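Local coordinates for protein migration inhibitory factor (Trichinella spiralis, PDB 1HFO) that is a nematode member of the macrophage migration inhibitory factor family, named after the vertebrate cytokine, and assembles as a homotrimer, at residues Ser21-Val26 with Val37-Asn42; Ser70-His75 with Ile96-Leu101; Lys78-Leu83 with Ile89-Met94. All coordinates share one frame; numbering follows the deposited sequence.

In the fold
All three contacts are largely buried: contacts 1 and 2 pack a helix on the sheet, while contact 3 packs helix 69-87 on the connection that leads into strand 94-100. Contact 1 belongs to the first beta-alpha-beta unit of the MIF fold, with strand 38-42 outermost within the chain; contacts 2 and 3 both use helix 69-87 of the second unit, contact 3 nested inside the loop that contact 2 closes. Their chemistry differs: valine branches and a water bridge in contact 1, an amide along a phenylalanine ring in contact 2, and a methionine against a phenylalanine in contact 3, whose lysine reaches the surface. Contacts 1 and 3 meet where Thr22 probably hydrogen-bonds His82.

Contact 1 (Ser21-Val26 with Val37-Asn42); sequences STSALV and VAVHIN
Val39 of the strand points into the helix between Thr22 and Ser23, and its branches part to serve both. At the root, Val39 CB lies 4.1 Å from Ser23 OG. From there CG1, anti to the backbone N (chi1 178°), runs to the methyl of Thr22, with Val39 CG1 and Thr22 CG2 3.7 Å apart. The other branch turns to the serine: Val39 CG2 is 3.4 Å from Ser23 OG and also lies near the helix backbone at Ser23 N. Thr22 can offer its methyl because its hydroxyl faces the other way, bonded to Phe18 O and to His82 of the neighbouring helix. One turn further on, Val26 meets Val37, whose CG1 sits 3.9 Å from Val26 CB and the same distance from Val26 CG1, and also rests against the carbonyl of Ser23.

The polar element is a water. It donates to Ser23 OG at 2.6 Å and to Val37 O at 2.7 Å, so it bridges helix and strand with no direct hydrogen bond between them. Ser23 OG is also tied to Leu19 O one turn earlier, which helps fix the hydroxyl as an acceptor for the water. Beyond the contact, Ala38 to Ile41 pair antiparallel with a strand of the second subunit, continuing the sheet across the interface. Helix 18-30 thus covers strand 38-42, which runs parallel beside strand 2-7, as in the first of the two beta-alpha-beta units that make up the MIF fold.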
loop_
_atom_site.group_PDB
_atom_site.type_symbol
_atom_site.label_atom_id
_atom_site.label_comp_id
_atom_site.label_asym_id
_atom_site.label_seq_id
_atom_site.Cartn_x
_atom_site.Cartn_y
_atom_site.Cartn_z
ATOM N N SER A 21 3.468 6.826 -20.263
ATOM C CA SER A 21 2.247 7.613 -20.393
ATOM C C SER A 21 1.665 8.002 -19.045
ATOM O O SER A 21 1.110 9.086 -18.911
ATOM C CB SER A 21 1.181 6.868 -21.205
ATOM O OG SER A 21 0.815 5.625 -20.636
ATOM N N THR A 22 1.791 7.109 -18.072
ATOM C CA THR A 22 1.267 7.373 -16.739
ATOM C C THR A 22 2.175 8.400 -16.048
ATOM O O THR A 22 1.692 9.333 -15.408
ATOM C CB THR A 22 1.183 6.056 -15.941
ATOM O OG1 THR A 22 0.444 5.075 -16.700
ATOM C CG2 THR A 22 0.489 6.289 -14.615
ATOM N N SER A 23 3.488 8.250 -16.209
ATOM C CA SER A 23 4.421 9.219 -15.595
ATOM C C SER A 23 4.136 10.619 -16.141
ATOM O O SER A 23 4.103 11.605 -15.413
ATOM C CB SER A 23 5.863 8.871 -15.919
ATOM O OG SER A 23 6.256 7.645 -15.344
ATOM N N ALA A 24 3.943 10.698 -17.452
ATOM C CA ALA A 24 3.640 11.962 -18.096
ATOM C C ALA A 24 2.341 12.560 -17.556
ATOM O O ALA A 24 2.292 13.720 -17.204
ATOM C CB ALA A 24 3.526 11.765 -19.617
ATOM N N LEU A 25 1.283 11.756 -17.482
ATOM C CA LEU A 25 0.003 12.259 -17.008
ATOM C C LEU A 25 0.037 12.741 -15.554
ATOM O O LEU A 25 -0.513 13.794 -15.230
ATOM C CB LEU A 25 -1.064 11.172 -17.157
ATOM C CG LEU A 25 -2.471 11.590 -16.733
ATOM C CD1 LEU A 25 -2.964 12.733 -17.595
ATOM C CD2 LEU A 25 -3.391 10.387 -16.845
ATOM N N VAL A 26 0.679 11.959 -14.689
ATOM C CA VAL A 26 0.764 12.332 -13.283
ATOM C C VAL A 26 1.509 13.654 -13.105
ATOM O O VAL A 26 1.078 14.519 -12.361
ATOM C CB VAL A 26 1.487 11.250 -12.465
ATOM C CG1 VAL A 26 1.702 11.760 -11.040
ATOM C CG2 VAL A 26 0.660 9.959 -12.441
ATOM N N VAL A 37 8.431 11.921 -10.391
ATOM C CA VAL A 37 7.256 11.057 -10.522
ATOM C C VAL A 37 7.587 9.570 -10.526
ATOM O O VAL A 37 8.404 9.100 -11.339
ATOM C CB VAL A 37 6.479 11.371 -11.811
ATOM C CG1 VAL A 37 5.278 10.407 -11.946
ATOM C CG2 VAL A 37 6.012 12.795 -11.787
ATOM N N ALA A 38 6.960 8.825 -9.612
ATOM C CA ALA A 38 7.172 7.389 -9.555
ATOM C C ALA A 38 5.850 6.718 -9.872
ATOM O O ALA A 38 4.794 7.133 -9.381
ATOM C CB ALA A 38 7.667 6.955 -8.166
ATOM N N VAL A 39 5.926 5.700 -10.716
ATOM C CA VAL A 39 4.748 4.938 -11.119
ATOM C C VAL A 39 5.008 3.470 -10.884
ATOM O O VAL A 39 6.048 2.935 -11.263
ATOM C CB VAL A 39 4.431 5.150 -12.602
ATOM C CG1 VAL A 39 3.190 4.280 -12.992
ATOM C CG2 VAL A 39 4.139 6.612 -12.863
ATOM N N HIS A 40 4.018 2.795 -10.299
ATOM C CA HIS A 40 4.141 1.387 -9.975
ATOM C C HIS A 40 2.832 0.675 -10.288
ATOM O O HIS A 40 1.768 1.215 -9.992
ATOM C CB HIS A 40 4.397 1.247 -8.480
ATOM C CG HIS A 40 4.203 -0.140 -7.950
ATOM N ND1 HIS A 40 3.363 -0.416 -6.892
ATOM C CD2 HIS A 40 4.773 -1.316 -8.296
ATOM C CE1 HIS A 40 3.428 -1.705 -6.609
ATOM N NE2 HIS A 40 4.278 -2.272 -7.445
ATOM N N ILE A 41 2.931 -0.505 -10.891
ATOM C CA ILE A 41 1.739 -1.314 -11.147
ATOM C C ILE A 41 2.074 -2.739 -10.751
ATOM O O ILE A 41 3.086 -3.302 -11.170
ATOM C CB ILE A 41 1.266 -1.271 -12.619
ATOM C CG1 ILE A 41 -0.065 -2.024 -12.735
ATOM C CG2 ILE A 41 2.325 -1.884 -13.532
ATOM C CD1 ILE A 41 -0.810 -1.766 -14.052
ATOM N N ASN A 42 1.225 -3.300 -9.896
ATOM C CA ASN A 42 1.372 -4.653 -9.388
ATOM C C ASN A 42 0.239 -5.441 -10.044
ATOM O O ASN A 42 -0.933 -5.225 -9.738
ATOM C CB ASN A 42 1.206 -4.627 -7.871
ATOM C CG ASN A 42 1.419 -5.976 -7.237
ATOM O OD1 ASN A 42 1.979 -6.877 -7.847
ATOM N ND2 ASN A 42 0.982 -6.114 -5.986
HETATM O O HOH W 1 8.081 7.440 -13.442
#

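Contact 2 (Ser70-His75 with Ile96-Leu101); sequences SRNRDH and IHFVNL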
loop_
_atom_site.group_PDB
_atom_site.type_symbol
_atom_site.label_atom_id
_atom_site.label_comp_id
_atom_site.label_asym_id
_atom_site.label_seq_id
_atom_site.Cartn_x
_atom_site.Cartn_y
_atom_site.Cartn_z
ATOM N N SER A 70 -11.029 20.253 -3.937
ATOM C CA SER A 70 -11.388 21.088 -5.079
ATOM C C SER A 70 -10.646 20.741 -6.364
ATOM O O SER A 70 -10.720 21.489 -7.341
ATOM C CB SER A 70 -11.148 22.567 -4.753
ATOM O OG SER A 70 -9.776 22.910 -4.859
ATOM N N ARG A 71 -9.934 19.618 -6.372
ATOM C CA ARG A 71 -9.197 19.217 -7.563
ATOM C C ARG A 71 -9.262 17.740 -7.888
ATOM O O ARG A 71 -9.013 17.339 -9.023
ATOM C CB ARG A 71 -7.733 19.628 -7.432
ATOM C CG ARG A 71 -7.513 21.115 -7.591
ATOM C CD ARG A 71 -6.047 21.440 -7.654
ATOM N NE ARG A 71 -5.348 20.644 -8.662
ATOM C CZ ARG A 71 -4.057 20.784 -8.944
ATOM N NH1 ARG A 71 -3.340 21.691 -8.294
ATOM N NH2 ARG A 71 -3.477 20.020 -9.861
ATOM N N ASN A 72 -9.594 16.927 -6.893
ATOM C CA ASN A 72 -9.638 15.489 -7.087
ATOM C C ASN A 72 -10.626 14.988 -8.120
ATOM O O ASN A 72 -10.423 13.925 -8.695
ATOM C CB ASN A 72 -9.865 14.783 -5.745
ATOM C CG ASN A 72 -8.699 14.997 -4.784
ATOM O OD1 ASN A 72 -7.560 15.165 -5.228
ATOM N ND2 ASN A 72 -8.971 14.991 -3.476
ATOM N N ARG A 73 -11.699 15.732 -8.353
ATOM C CA ARG A 73 -12.674 15.304 -9.346
ATOM C C ARG A 73 -12.035 15.312 -10.735
ATOM O O ARG A 73 -12.179 14.361 -11.498
ATOM C CB ARG A 73 -13.885 16.229 -9.308
ATOM C CG ARG A 73 -15.086 15.726 -10.080
ATOM C CD ARG A 73 -16.362 16.033 -9.311
ATOM N NE ARG A 73 -16.534 15.136 -8.170
ATOM C CZ ARG A 73 -17.407 15.332 -7.185
ATOM N NH1 ARG A 73 -18.191 16.403 -7.192
ATOM N NH2 ARG A 73 -17.508 14.447 -6.199
ATOM N N ASP A 74 -11.328 16.387 -11.061
ATOM C CA ASP A 74 -10.671 16.478 -12.360
ATOM C C ASP A 74 -9.567 15.422 -12.424
ATOM O O ASP A 74 -9.409 14.719 -13.428
ATOM C CB ASP A 74 -10.076 17.872 -12.568
ATOM C CG ASP A 74 -9.484 18.046 -13.955
ATOM O OD1 ASP A 74 -9.787 17.204 -14.828
ATOM O OD2 ASP A 74 -8.728 19.017 -14.178
ATOM N N HIS A 75 -8.795 15.304 -11.350
ATOM C CA HIS A 75 -7.741 14.300 -11.326
ATOM C C HIS A 75 -8.318 12.939 -11.678
ATOM O O HIS A 75 -7.742 12.188 -12.467
ATOM C CB HIS A 75 -7.108 14.183 -9.932
ATOM C CG HIS A 75 -6.305 15.377 -9.521
ATOM N ND1 HIS A 75 -5.739 16.244 -10.429
ATOM C CD2 HIS A 75 -5.929 15.817 -8.297
ATOM C CE1 HIS A 75 -5.048 17.166 -9.784
ATOM N NE2 HIS A 75 -5.146 16.928 -8.489
ATOM N N ILE A 96 -9.361 4.944 -6.613
ATOM C CA ILE A 96 -8.096 5.649 -6.464
ATOM C C ILE A 96 -8.182 6.532 -5.218
ATOM O O ILE A 96 -9.077 7.368 -5.096
ATOM C CB ILE A 96 -7.758 6.545 -7.681
ATOM C CG1 ILE A 96 -7.574 5.679 -8.930
ATOM C CG2 ILE A 96 -6.478 7.365 -7.371
ATOM C CD1 ILE A 96 -6.600 4.519 -8.775
ATOM N N HIS A 97 -7.246 6.339 -4.292
ATOM C CA HIS A 97 -7.221 7.147 -3.093
ATOM C C HIS A 97 -6.248 8.293 -3.314
ATOM O O HIS A 97 -5.064 8.060 -3.589
ATOM C CB HIS A 97 -6.741 6.345 -1.882
ATOM C CG HIS A 97 -6.848 7.106 -0.594
ATOM N ND1 HIS A 97 -6.108 6.792 0.525
ATOM C CD2 HIS A 97 -7.591 8.188 -0.261
ATOM C CE1 HIS A 97 -6.392 7.647 1.492
ATOM N NE2 HIS A 97 -7.287 8.505 1.042
ATOM N N PHE A 98 -6.752 9.513 -3.200
ATOM C CA PHE A 98 -5.945 10.713 -3.383
ATOM C C PHE A 98 -5.418 11.184 -2.031
ATOM O O PHE A 98 -6.184 11.416 -1.083
ATOM C CB PHE A 98 -6.783 11.805 -4.059
ATOM C CG PHE A 98 -7.248 11.437 -5.446
ATOM C CD1 PHE A 98 -6.349 11.411 -6.513
ATOM C CD2 PHE A 98 -8.584 11.097 -5.685
ATOM C CE1 PHE A 98 -6.763 11.049 -7.799
ATOM C CE2 PHE A 98 -9.013 10.734 -6.968
ATOM C CZ PHE A 98 -8.104 10.708 -8.029
ATOM N N VAL A 99 -4.096 11.299 -1.938
ATOM C CA VAL A 99 -3.455 11.703 -0.696
ATOM C C VAL A 99 -2.564 12.922 -0.826
ATOM O O VAL A 99 -1.616 12.920 -1.611
ATOM C CB VAL A 99 -2.593 10.551 -0.137
ATOM C CG1 VAL A 99 -2.003 10.958 1.197
ATOM C CG2 VAL A 99 -3.431 9.273 -0.013
ATOM N N ASN A 100 -2.858 13.952 -0.042
ATOM C CA ASN A 100 -2.073 15.181 -0.032
ATOM C C ASN A 100 -1.065 15.010 1.108
ATOM O O ASN A 100 -1.443 14.988 2.279
ATOM C CB ASN A 100 -3.001 16.371 0.224
ATOM C CG ASN A 100 -2.255 17.688 0.392
ATOM O OD1 ASN A 100 -1.123 17.849 -0.068
ATOM N ND2 ASN A 100 -2.911 18.654 1.042
ATOM N N LEU A 101 0.209 14.854 0.756
ATOM C CA LEU A 101 1.273 14.643 1.738
ATOM C C LEU A 101 1.894 15.931 2.270
ATOM O O LEU A 101 1.909 16.951 1.591
ATOM C CB LEU A 101 2.394 13.813 1.097
ATOM C CG LEU A 101 1.939 12.512 0.428
ATOM C CD1 LEU A 101 2.953 12.029 -0.605
ATOM C CD2 LEU A 101 1.718 11.465 1.503
#
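The Phe98 ring has the Asn72 amide on one side, the two planes only 10° apart, and Ile96 CG2 on the other, 3.7 Å above the plane and displaced toward the rim. The amide is offset to the root of the ring, where Asn72 OD1 approaches Phe98 CB at 3.6 Å and Phe98 CG at 3.7 Å, obliquely to the ring. A second flat group, the imidazole of His75, takes no part through its own faces: one of them carries Arg71 O from the preceding turn, and Arg71 NH2 lies in plane at its edge. This is the helix-to-strand packing of the second beta-alpha-beta unit, in which helix 69-87 lies against strand 94-100.

Asn72 and His75, one turn apart, share the ring lengthwise. Asn72 covers its near end, with Asn72 CB 3.9 Å from Phe98 CD2, while the far end receives the backbone carbonyl of Asn72 and the methylene of His75. Phe98 reaches them with CG anti to its own carbonyl carbon (chi1 -63°), which sends the ring under the helix; Ser76 and Leu79 of the same helix continue the packing around it.

Both polar helix side chains direct their donors past the phenylalanine. Asn72 ND2 hydrogen-bonds Asp104 O of the third subunit, which helps to fix the amide's rotation and leaves OD1 beside Phe98 CB and CG. His75 NE2 bonds Gly66 O, in the connection leading into the helix. With its imidazole held there, His75 uses its CB to touch the ring, 3.8 Å from Phe98 CE1 and 4.1 Å from Phe98 CZ.

Contact 3 (Lys78-Leu83 with Ile89-Met94); sequences KLFDHL and IPKNRM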
loop_
_atom_site.group_PDB
_atom_site.type_symbol
_atom_site.label_atom_id
_atom_site.label_comp_id
_atom_site.label_asym_id
_atom_site.label_seq_id
_atom_site.Cartn_x
_atom_site.Cartn_y
_atom_site.Cartn_z
ATOM N N LYS A 78 -9.482 12.252 -15.476
ATOM C CA LYS A 78 -8.307 12.011 -16.315
ATOM C C LYS A 78 -7.609 10.675 -16.057
ATOM O O LYS A 78 -7.249 9.951 -16.999
ATOM C CB LYS A 78 -7.317 13.156 -16.128
ATOM C CG LYS A 78 -7.849 14.509 -16.573
ATOM C CD LYS A 78 -6.745 15.540 -16.573
ATOM C CE LYS A 78 -7.278 16.934 -16.282
ATOM N NZ LYS A 78 -8.368 17.325 -17.212
ATOM N N LEU A 79 -7.392 10.356 -14.780
ATOM C CA LEU A 79 -6.732 9.113 -14.426
ATOM C C LEU A 79 -7.560 7.895 -14.818
ATOM O O LEU A 79 -7.020 6.900 -15.291
ATOM C CB LEU A 79 -6.432 9.072 -12.914
ATOM C CG LEU A 79 -5.160 9.765 -12.415
ATOM C CD1 LEU A 79 -5.118 11.188 -12.919
ATOM C CD2 LEU A 79 -5.108 9.727 -10.885
ATOM N N PHE A 80 -8.869 7.951 -14.604
ATOM C CA PHE A 80 -9.703 6.816 -14.956
ATOM C C PHE A 80 -9.781 6.601 -16.459
ATOM O O PHE A 80 -9.763 5.463 -16.927
ATOM C CB PHE A 80 -11.097 6.974 -14.376
ATOM C CG PHE A 80 -11.214 6.467 -12.972
ATOM C CD1 PHE A 80 -10.695 7.195 -11.908
ATOM C CD2 PHE A 80 -11.819 5.246 -12.718
ATOM C CE1 PHE A 80 -10.780 6.700 -10.587
ATOM C CE2 PHE A 80 -11.912 4.744 -11.417
ATOM C CZ PHE A 80 -11.384 5.484 -10.349
ATOM N N ASP A 81 -9.861 7.691 -17.208
ATOM C CA ASP A 81 -9.887 7.591 -18.666
ATOM C C ASP A 81 -8.581 6.932 -19.116
ATOM O O ASP A 81 -8.575 5.992 -19.912
ATOM C CB ASP A 81 -10.030 8.982 -19.292
ATOM C CG ASP A 81 -9.671 8.999 -20.770
ATOM O OD1 ASP A 81 -10.266 8.214 -21.541
ATOM O OD2 ASP A 81 -8.788 9.800 -21.159
ATOM N N HIS A 82 -7.471 7.402 -18.560
ATOM C CA HIS A 82 -6.167 6.860 -18.899
ATOM C C HIS A 82 -6.050 5.364 -18.591
ATOM O O HIS A 82 -5.635 4.574 -19.433
ATOM C CB HIS A 82 -5.081 7.653 -18.147
ATOM C CG HIS A 82 -3.703 7.124 -18.363
ATOM N ND1 HIS A 82 -3.046 7.237 -19.568
ATOM C CD2 HIS A 82 -2.884 6.420 -17.549
ATOM C CE1 HIS A 82 -1.882 6.618 -19.489
ATOM N NE2 HIS A 82 -1.761 6.113 -18.275
ATOM N N LEU A 83 -6.419 4.960 -17.375
ATOM C CA LEU A 83 -6.328 3.559 -17.008
ATOM C C LEU A 83 -7.272 2.647 -17.829
ATOM O O LEU A 83 -6.901 1.538 -18.211
ATOM C CB LEU A 83 -6.598 3.420 -15.502
ATOM C CG LEU A 83 -5.552 4.158 -14.643
ATOM C CD1 LEU A 83 -6.011 4.194 -13.184
ATOM C CD2 LEU A 83 -4.202 3.455 -14.748
ATOM N N ILE A 89 -9.600 -1.726 -18.120
ATOM C CA ILE A 89 -10.429 -1.963 -16.934
ATOM C C ILE A 89 -11.599 -0.985 -16.860
ATOM O O ILE A 89 -11.432 0.218 -17.055
ATOM C CB ILE A 89 -9.601 -1.819 -15.627
ATOM C CG1 ILE A 89 -8.374 -2.733 -15.659
ATOM C CG2 ILE A 89 -10.465 -2.193 -14.424
ATOM C CD1 ILE A 89 -7.468 -2.575 -14.420
ATOM N N PRO A 90 -12.817 -1.494 -16.582
ATOM C CA PRO A 90 -14.005 -0.644 -16.485
ATOM C C PRO A 90 -13.843 0.401 -15.380
ATOM O O PRO A 90 -13.345 0.094 -14.298
ATOM C CB PRO A 90 -15.121 -1.638 -16.158
ATOM C CG PRO A 90 -14.635 -2.921 -16.753
ATOM C CD PRO A 90 -13.166 -2.919 -16.436
ATOM N N LYS A 91 -14.283 1.623 -15.651
ATOM C CA LYS A 91 -14.170 2.707 -14.685
ATOM C C LYS A 91 -14.917 2.476 -13.375
ATOM O O LYS A 91 -14.554 3.054 -12.350
ATOM C CB LYS A 91 -14.627 4.016 -15.316
ATOM C CG LYS A 91 -13.830 4.392 -16.544
ATOM C CD LYS A 91 -14.242 5.743 -17.063
ATOM C CE LYS A 91 -13.418 6.131 -18.283
ATOM N NZ LYS A 91 -13.902 7.426 -18.823
ATOM N N ASN A 92 -15.961 1.648 -13.394
ATOM C CA ASN A 92 -16.686 1.372 -12.158
ATOM C C ASN A 92 -16.079 0.208 -11.387
ATOM O O ASN A 92 -16.666 -0.258 -10.408
ATOM C CB ASN A 92 -18.181 1.096 -12.414
ATOM C CG ASN A 92 -18.434 -0.035 -13.407
ATOM O OD1 ASN A 92 -17.570 -0.866 -13.690
ATOM N ND2 ASN A 92 -19.657 -0.074 -13.930
ATOM N N ARG A 93 -14.908 -0.260 -11.828
ATOM C CA ARG A 93 -14.216 -1.349 -11.159
ATOM C C ARG A 93 -12.821 -0.917 -10.734
ATOM O O ARG A 93 -11.908 -1.724 -10.686
ATOM C CB ARG A 93 -14.126 -2.582 -12.048
ATOM C CG ARG A 93 -15.493 -3.235 -12.276
ATOM C CD ARG A 93 -15.371 -4.491 -13.106
ATOM N NE ARG A 93 -14.737 -5.592 -12.396
ATOM C CZ ARG A 93 -15.262 -6.211 -11.342
ATOM N NH1 ARG A 93 -16.449 -5.831 -10.867
ATOM N NH2 ARG A 93 -14.604 -7.214 -10.769
ATOM N N MET A 94 -12.691 0.368 -10.430
ATOM C CA MET A 94 -11.415 0.925 -9.971
ATOM C C MET A 94 -11.607 2.001 -8.913
ATOM O O MET A 94 -12.517 2.826 -8.990
ATOM C CB MET A 94 -10.634 1.537 -11.137
ATOM C CG MET A 94 -10.122 0.540 -12.138
ATOM S SD MET A 94 -9.035 1.358 -13.326
ATOM C CE MET A 94 -10.193 2.300 -14.258
#
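A Met-aromatic contact between Phe80 of helix 69-87 and Met94, where strand 94-100 begins, closes the connection between the two. Met94 SD is 5.4 Å from the centroid of the Phe80 ring and 37° off its normal, an oblique approach. Bending at the last torsion (chi3 -71°) folds the methionine methyl back toward the helix, placing Met94 CE 3.7 Å from Phe80 CD2. Nearer its backbone the same side chain touches the ring again, with Met94 CB 3.5 Å from Phe80 CE2. The sulfur also packs on the next turn of the helix, with Met94 SD 3.9 Å from Leu83 CB, so Met94 fills the angle between Phe80 and Leu83.

Two carbonyls approach the phenylalanine ring. Met94 O lies at the ring edge, near its plane, 3.2 Å from Phe80 CE2; it is buried here with no hydrogen-bond partner, and the weakly positive ring hydrogens probably offer it some compensation. Lys91 O comes in obliquely, 3.3 Å from Phe80 CE2.

Toward the surface Lys91 stretches its extended chain alongside the helix, bringing Lys91 CE to 3.8 Å from Asp81 CA. The charges themselves do not meet: Lys91 NZ and Asp81 OD1 are 4.6 Å apart, close enough that some electrostatic attraction is likely, though no salt bridge forms. From Pro90 to Arg93 the backbone turns, closed by a hydrogen bond from Arg93 N to Pro90 O, and Asn92 O receives Trp108 NE1 of the third subunit. The arrangement is the return from helix to strand in the second beta-alpha-beta unit of the MIF fold, beside the trimer interface.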